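Local coordinates for protein pectinesterase 1 (Solanum lycopersicum, PDB 1XG2) that hydrolyses the methyl esters of pectin in the plant cell wall, this chain being its catalytic pectinesterase domain, in complex with a pectinesterase inhibitor protein, at residues N45-G59 / A83-I97. Residues are numbered along the deposited sequence; the frame is centred on the assembly and turned at random.
Sequences NVEVASNKMNLMIVG and ATLAAVGQGFILQDI
I57 and V48 close on the ring of F92 in the interior, where segments 45-59 and 83-97, successive coils of the right-handed parallel beta-helix, pair in two parallel ladders. I57 CD1 meets the ring edge at F92 CE1 (3.8 Å), and V48 CG2 approaches the same carbon obliquely. Within its own segment, A87 CB lies over one face, offset toward the rim. The ring swings back over the other segment, its CG placed opposite the backbone N (chi1 -174°); a flat aromatic suits the space between branched aliphatics and a small alanine. A serine here would probably leave I57 CD1 and V48 CG2 facing a gap. Backbone bonds such as I93 N to L55 O (2.9 Å) stitch the strands. At the turn, G89 fits because a CB would collide with K52 O; water 4 accepts from L55 N.

On the outer face, M56's unbranched chain stretches over I93, its CE reaching Q95 NE2 (3.5 Å). Partly exposed V58 and Q95 lie side by side more loosely. Toward solvent, N45's amide gives one hydrogen to A83 O (ND2 to O 2.9 Å) and the other to water 1. S50's short hydroxyl bonds D84 of the inhibitor chain. Strand 33-37 flanks 55-59; 113-115 continues the sheet beyond 85-87, and 120-123 beyond 93-95, while 98-101, in the third sheet, touches T84, L85 and L94 through side chains.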
loop_
_atom_site.group_PDB
_atom_site.type_symbol
_atom_site.label_atom_id
_atom_site.label_comp_id
_atom_site.label_asym_id
_atom_site.label_seq_id
_atom_site.Cartn_x
_atom_site.Cartn_y
_atom_site.Cartn_z
ATOM N N ASN A 45 -7.936 12.761 -13.264
ATOM C CA ASN A 45 -7.153 11.646 -12.762
ATOM C C ASN A 45 -5.693 12.038 -12.836
ATOM O O ASN A 45 -5.144 12.220 -13.926
ATOM C CB ASN A 45 -7.424 10.375 -13.567
ATOM C CG ASN A 45 -8.768 9.753 -13.229
ATOM O OD1 ASN A 45 -9.794 10.091 -13.834
ATOM N ND2 ASN A 45 -8.774 8.833 -12.269
ATOM N N VAL A 46 -5.079 12.185 -11.670
ATOM C CA VAL A 46 -3.735 12.703 -11.536
ATOM C C VAL A 46 -2.763 11.620 -11.096
ATOM O O VAL A 46 -3.088 10.768 -10.272
ATOM C CB VAL A 46 -3.719 13.849 -10.514
ATOM C CG1 VAL A 46 -2.296 14.382 -10.309
ATOM C CG2 VAL A 46 -4.674 14.950 -10.969
ATOM N N GLU A 47 -1.560 11.673 -11.648
ATOM C CA GLU A 47 -0.512 10.731 -11.318
ATOM C C GLU A 47 0.738 11.496 -10.914
ATOM O O GLU A 47 1.142 12.427 -11.606
ATOM C CB GLU A 47 -0.233 9.830 -12.517
ATOM C CG GLU A 47 0.806 8.759 -12.261
ATOM C CD GLU A 47 0.760 7.601 -13.262
ATOM O OE1 GLU A 47 1.650 6.719 -13.154
ATOM O OE2 GLU A 47 -0.167 7.553 -14.125
ATOM N N VAL A 48 1.342 11.106 -9.793
ATOM C CA VAL A 48 2.597 11.686 -9.344
ATOM C C VAL A 48 3.655 10.596 -9.453
ATOM O O VAL A 48 3.750 9.722 -8.589
ATOM C CB VAL A 48 2.502 12.210 -7.894
ATOM C CG1 VAL A 48 3.847 12.764 -7.430
ATOM C CG2 VAL A 48 1.435 13.285 -7.790
ATOM N N ALA A 49 4.438 10.644 -10.528
ATOM C CA ALA A 49 5.332 9.548 -10.885
ATOM C C ALA A 49 6.577 9.528 -10.014
ATOM O O ALA A 49 6.825 10.446 -9.219
ATOM C CB ALA A 49 5.732 9.656 -12.369
ATOM N N SER A 50 7.381 8.481 -10.203
ATOM C CA SER A 50 8.523 8.214 -9.350
ATOM C C SER A 50 9.559 9.319 -9.419
ATOM O O SER A 50 10.263 9.568 -8.443
ATOM C CB SER A 50 9.145 6.845 -9.682
ATOM O OG SER A 50 9.655 6.801 -10.997
ATOM N N ASN A 51 9.630 10.005 -10.553
ATOM C CA ASN A 51 10.585 11.110 -10.715
ATOM C C ASN A 51 10.143 12.402 -10.012
ATOM O O ASN A 51 10.959 13.293 -9.784
ATOM C CB ASN A 51 10.893 11.382 -12.200
ATOM C CG ASN A 51 9.644 11.598 -13.044
ATOM O OD1 ASN A 51 8.832 10.684 -13.207
ATOM N ND2 ASN A 51 9.450 12.822 -13.536
ATOM N N LYS A 52 8.860 12.502 -9.671
ATOM C CA LYS A 52 8.319 13.670 -8.981
ATOM C C LYS A 52 8.447 13.467 -7.481
ATOM O O LYS A 52 7.496 13.077 -6.805
ATOM C CB LYS A 52 6.861 13.898 -9.372
ATOM C CG LYS A 52 6.629 14.175 -10.853
ATOM C CD LYS A 52 7.404 15.403 -11.375
ATOM C CE LYS A 52 7.089 15.652 -12.869
ATOM N NZ LYS A 52 7.931 16.740 -13.438
ATOM N N MET A 53 9.641 13.753 -6.978
ATOM C CA MET A 53 10.026 13.505 -5.594
ATOM C C MET A 53 9.791 14.736 -4.718
ATOM O O MET A 53 9.902 15.874 -5.156
ATOM C CB MET A 53 11.507 13.126 -5.573
ATOM C CG MET A 53 11.758 11.715 -6.111
ATOM S SD MET A 53 13.497 11.418 -6.459
ATOM C CE MET A 53 14.102 11.477 -4.766
ATOM N N ASN A 54 9.483 14.483 -3.454
ATOM C CA ASN A 54 9.368 15.538 -2.456
ATOM C C ASN A 54 8.330 16.592 -2.839
ATOM O O ASN A 54 8.510 17.787 -2.567
ATOM C CB ASN A 54 10.746 16.176 -2.208
ATOM C CG ASN A 54 11.721 15.212 -1.577
ATOM O OD1 ASN A 54 11.407 14.565 -0.579
ATOM N ND2 ASN A 54 12.913 15.099 -2.162
ATOM N N LEU A 55 7.252 16.135 -3.474
ATOM C CA LEU A 55 6.166 16.999 -3.902
ATOM C C LEU A 55 5.128 17.060 -2.796
ATOM O O LEU A 55 4.707 16.018 -2.301
ATOM C CB LEU A 55 5.493 16.436 -5.156
ATOM C CG LEU A 55 5.438 17.274 -6.426
ATOM C CD1 LEU A 55 4.441 16.654 -7.405
ATOM C CD2 LEU A 55 5.069 18.727 -6.144
ATOM N N MET A 56 4.707 18.271 -2.446
ATOM C CA MET A 56 3.594 18.495 -1.539
ATOM C C MET A 56 2.421 19.076 -2.331
ATOM O O MET A 56 2.562 20.095 -3.004
ATOM C CB MET A 56 3.996 19.460 -0.432
ATOM C CG MET A 56 2.870 19.801 0.544
ATOM S SD MET A 56 3.511 20.708 1.942
ATOM C CE MET A 56 2.145 20.696 3.034
ATOM N N ILE A 57 1.279 18.399 -2.287
ATOM C CA ILE A 57 0.057 18.902 -2.895
ATOM C C ILE A 57 -0.838 19.287 -1.735
ATOM O O ILE A 57 -1.195 18.454 -0.921
ATOM C CB ILE A 57 -0.600 17.846 -3.796
ATOM C CG1 ILE A 57 0.314 17.546 -4.990
ATOM C CG2 ILE A 57 -1.972 18.319 -4.284
ATOM C CD1 ILE A 57 -0.230 16.527 -5.975
ATOM N N VAL A 58 -1.172 20.568 -1.648
ATOM C CA VAL A 58 -1.946 21.070 -0.525
ATOM C C VAL A 58 -3.119 21.877 -1.056
ATOM O O VAL A 58 -2.938 22.717 -1.927
ATOM C CB VAL A 58 -1.045 21.897 0.456
ATOM C CG1 VAL A 58 -0.382 23.064 -0.226
ATOM C CG2 VAL A 58 -1.824 22.357 1.665
ATOM N N GLY A 59 -4.313 21.598 -0.549
ATOM C CA GLY A 59 -5.503 22.333 -0.915
ATOM C C GLY A 59 -5.881 23.392 0.107
ATOM O O GLY A 59 -5.108 23.722 1.017
ATOM N N ALA A 83 -7.527 4.704 -9.627
ATOM C CA ALA A 83 -7.319 5.804 -8.674
ATOM C C ALA A 83 -7.572 7.189 -9.279
ATOM O O ALA A 83 -7.047 7.517 -10.329
ATOM C CB ALA A 83 -5.910 5.745 -8.123
ATOM N N THR A 84 -8.358 8.004 -8.591
ATOM C CA THR A 84 -8.474 9.418 -8.924
ATOM C C THR A 84 -7.118 10.102 -8.854
ATOM O O THR A 84 -6.723 10.794 -9.797
ATOM C CB THR A 84 -9.487 10.083 -7.978
ATOM O OG1 THR A 84 -10.788 9.565 -8.271
ATOM C CG2 THR A 84 -9.589 11.576 -8.210
ATOM N N LEU A 85 -6.404 9.891 -7.754
ATOM C CA LEU A 85 -5.023 10.342 -7.607
ATOM C C LEU A 85 -4.126 9.169 -7.194
ATOM O O LEU A 85 -4.462 8.419 -6.282
ATOM C CB LEU A 85 -4.926 11.450 -6.563
ATOM C CG LEU A 85 -3.556 12.167 -6.491
ATOM C CD1 LEU A 85 -3.704 13.649 -6.187
ATOM C CD2 LEU A 85 -2.666 11.565 -5.460
ATOM N N ALA A 86 -2.996 9.023 -7.886
ATOM C CA ALA A 86 -2.016 7.961 -7.631
ATOM C C ALA A 86 -0.650 8.624 -7.464
ATOM O O ALA A 86 -0.284 9.474 -8.265
ATOM C CB ALA A 86 -1.977 6.989 -8.790
ATOM N N ALA A 87 0.101 8.248 -6.431
ATOM C CA ALA A 87 1.404 8.857 -6.166
ATOM C C ALA A 87 2.431 7.807 -5.764
ATOM O O ALA A 87 2.192 7.011 -4.867
ATOM C CB ALA A 87 1.284 9.896 -5.078
ATOM N N VAL A 88 3.574 7.820 -6.438
ATOM C CA VAL A 88 4.673 6.927 -6.111
ATOM C C VAL A 88 5.981 7.675 -5.891
ATOM O O VAL A 88 6.947 7.076 -5.459
ATOM C CB VAL A 88 4.855 5.818 -7.170
ATOM C CG1 VAL A 88 3.570 4.992 -7.286
ATOM C CG2 VAL A 88 5.244 6.386 -8.520
ATOM N N GLY A 89 5.999 8.982 -6.158
ATOM C CA GLY A 89 7.197 9.791 -5.965
ATOM C C GLY A 89 7.587 9.892 -4.499
ATOM O O GLY A 89 6.803 10.365 -3.671
ATOM N N GLN A 90 8.809 9.455 -4.185
ATOM C CA GLN A 90 9.337 9.439 -2.825
ATOM C C GLN A 90 9.128 10.776 -2.107
ATOM O O GLN A 90 9.370 11.817 -2.690
ATOM C CB GLN A 90 10.844 9.124 -2.865
ATOM C CG GLN A 90 11.537 9.040 -1.522
ATOM C CD GLN A 90 13.070 9.069 -1.672
ATOM O OE1 GLN A 90 13.641 8.177 -2.302
ATOM N NE2 GLN A 90 13.719 10.097 -1.115
ATOM N N GLY A 91 8.735 10.723 -0.834
ATOM C CA GLY A 91 8.571 11.919 -0.008
ATOM C C GLY A 91 7.282 12.708 -0.236
ATOM O O GLY A 91 7.146 13.809 0.299
ATOM N N PHE A 92 6.355 12.156 -1.026
ATOM C CA PHE A 92 5.053 12.765 -1.313
ATOM C C PHE A 92 4.316 13.189 -0.034
ATOM O O PHE A 92 4.298 12.451 0.933
ATOM C CB PHE A 92 4.185 11.769 -2.095
ATOM C CG PHE A 92 2.881 12.333 -2.565
ATOM C CD1 PHE A 92 2.853 13.421 -3.414
ATOM C CD2 PHE A 92 1.676 11.773 -2.154
ATOM C CE1 PHE A 92 1.633 13.951 -3.857
ATOM C CE2 PHE A 92 0.453 12.281 -2.592
ATOM C CZ PHE A 92 0.429 13.367 -3.435
ATOM N N ILE A 93 3.744 14.391 -0.039
ATOM C CA ILE A 93 2.900 14.877 1.043
ATOM C C ILE A 93 1.610 15.366 0.414
ATOM O O ILE A 93 1.642 16.129 -0.552
ATOM C CB ILE A 93 3.550 16.058 1.772
ATOM C CG1 ILE A 93 4.880 15.627 2.376
ATOM C CG2 ILE A 93 2.578 16.650 2.833
ATOM C CD1 ILE A 93 5.672 16.763 2.891
ATOM N N LEU A 94 0.490 14.908 0.957
ATOM C CA LEU A 94 -0.830 15.332 0.533
ATOM C C LEU A 94 -1.512 15.920 1.763
ATOM O O LEU A 94 -1.496 15.324 2.855
ATOM C CB LEU A 94 -1.611 14.137 -0.009
ATOM C CG LEU A 94 -2.965 14.439 -0.649
ATOM C CD1 LEU A 94 -2.758 15.154 -1.956
ATOM C CD2 LEU A 94 -3.770 13.161 -0.845
ATOM N N GLN A 95 -2.125 17.084 1.592
ATOM C CA GLN A 95 -2.650 17.824 2.736
ATOM C C GLN A 95 -3.810 18.740 2.385
ATOM O O GLN A 95 -3.847 19.321 1.298
ATOM C CB GLN A 95 -1.529 18.646 3.384
ATOM C CG GLN A 95 -1.892 19.297 4.717
ATOM C CD GLN A 95 -0.755 20.123 5.247
ATOM O OE1 GLN A 95 -0.774 21.366 5.150
ATOM N NE2 GLN A 95 0.263 19.453 5.771
ATOM N N ASP A 96 -4.740 18.853 3.337
ATOM C CA ASP A 96 -5.876 19.784 3.285
ATOM C C ASP A 96 -6.667 19.687 1.996
ATOM O O ASP A 96 -6.934 20.689 1.344
ATOM C CB ASP A 96 -5.399 21.227 3.502
ATOM C CG ASP A 96 -4.889 21.461 4.893
ATOM O OD1 ASP A 96 -5.528 20.974 5.856
ATOM O OD2 ASP A 96 -3.845 22.107 5.110
ATOM N N ILE A 97 -7.023 18.467 1.628
ATOM C CA ILE A 97 -7.611 18.218 0.313
ATOM C C ILE A 97 -8.453 16.953 0.390
ATOM O O ILE A 97 -8.230 16.104 1.240
ATOM C CB ILE A 97 -6.496 18.118 -0.761
ATOM C CG1 ILE A 97 -7.081 18.232 -2.177
ATOM C CG2 ILE A 97 -5.695 16.819 -0.607
ATOM C CD1 ILE A 97 -6.043 18.467 -3.231
HETATM O O HOH W 1 -10.964 7.607 -10.661
HETATM O O HOH W 2 -4.430 8.498 -11.315
HETATM O O HOH W 3 10.480 8.251 -6.219
HETATM O O HOH W 4 6.545 13.190 -4.060
#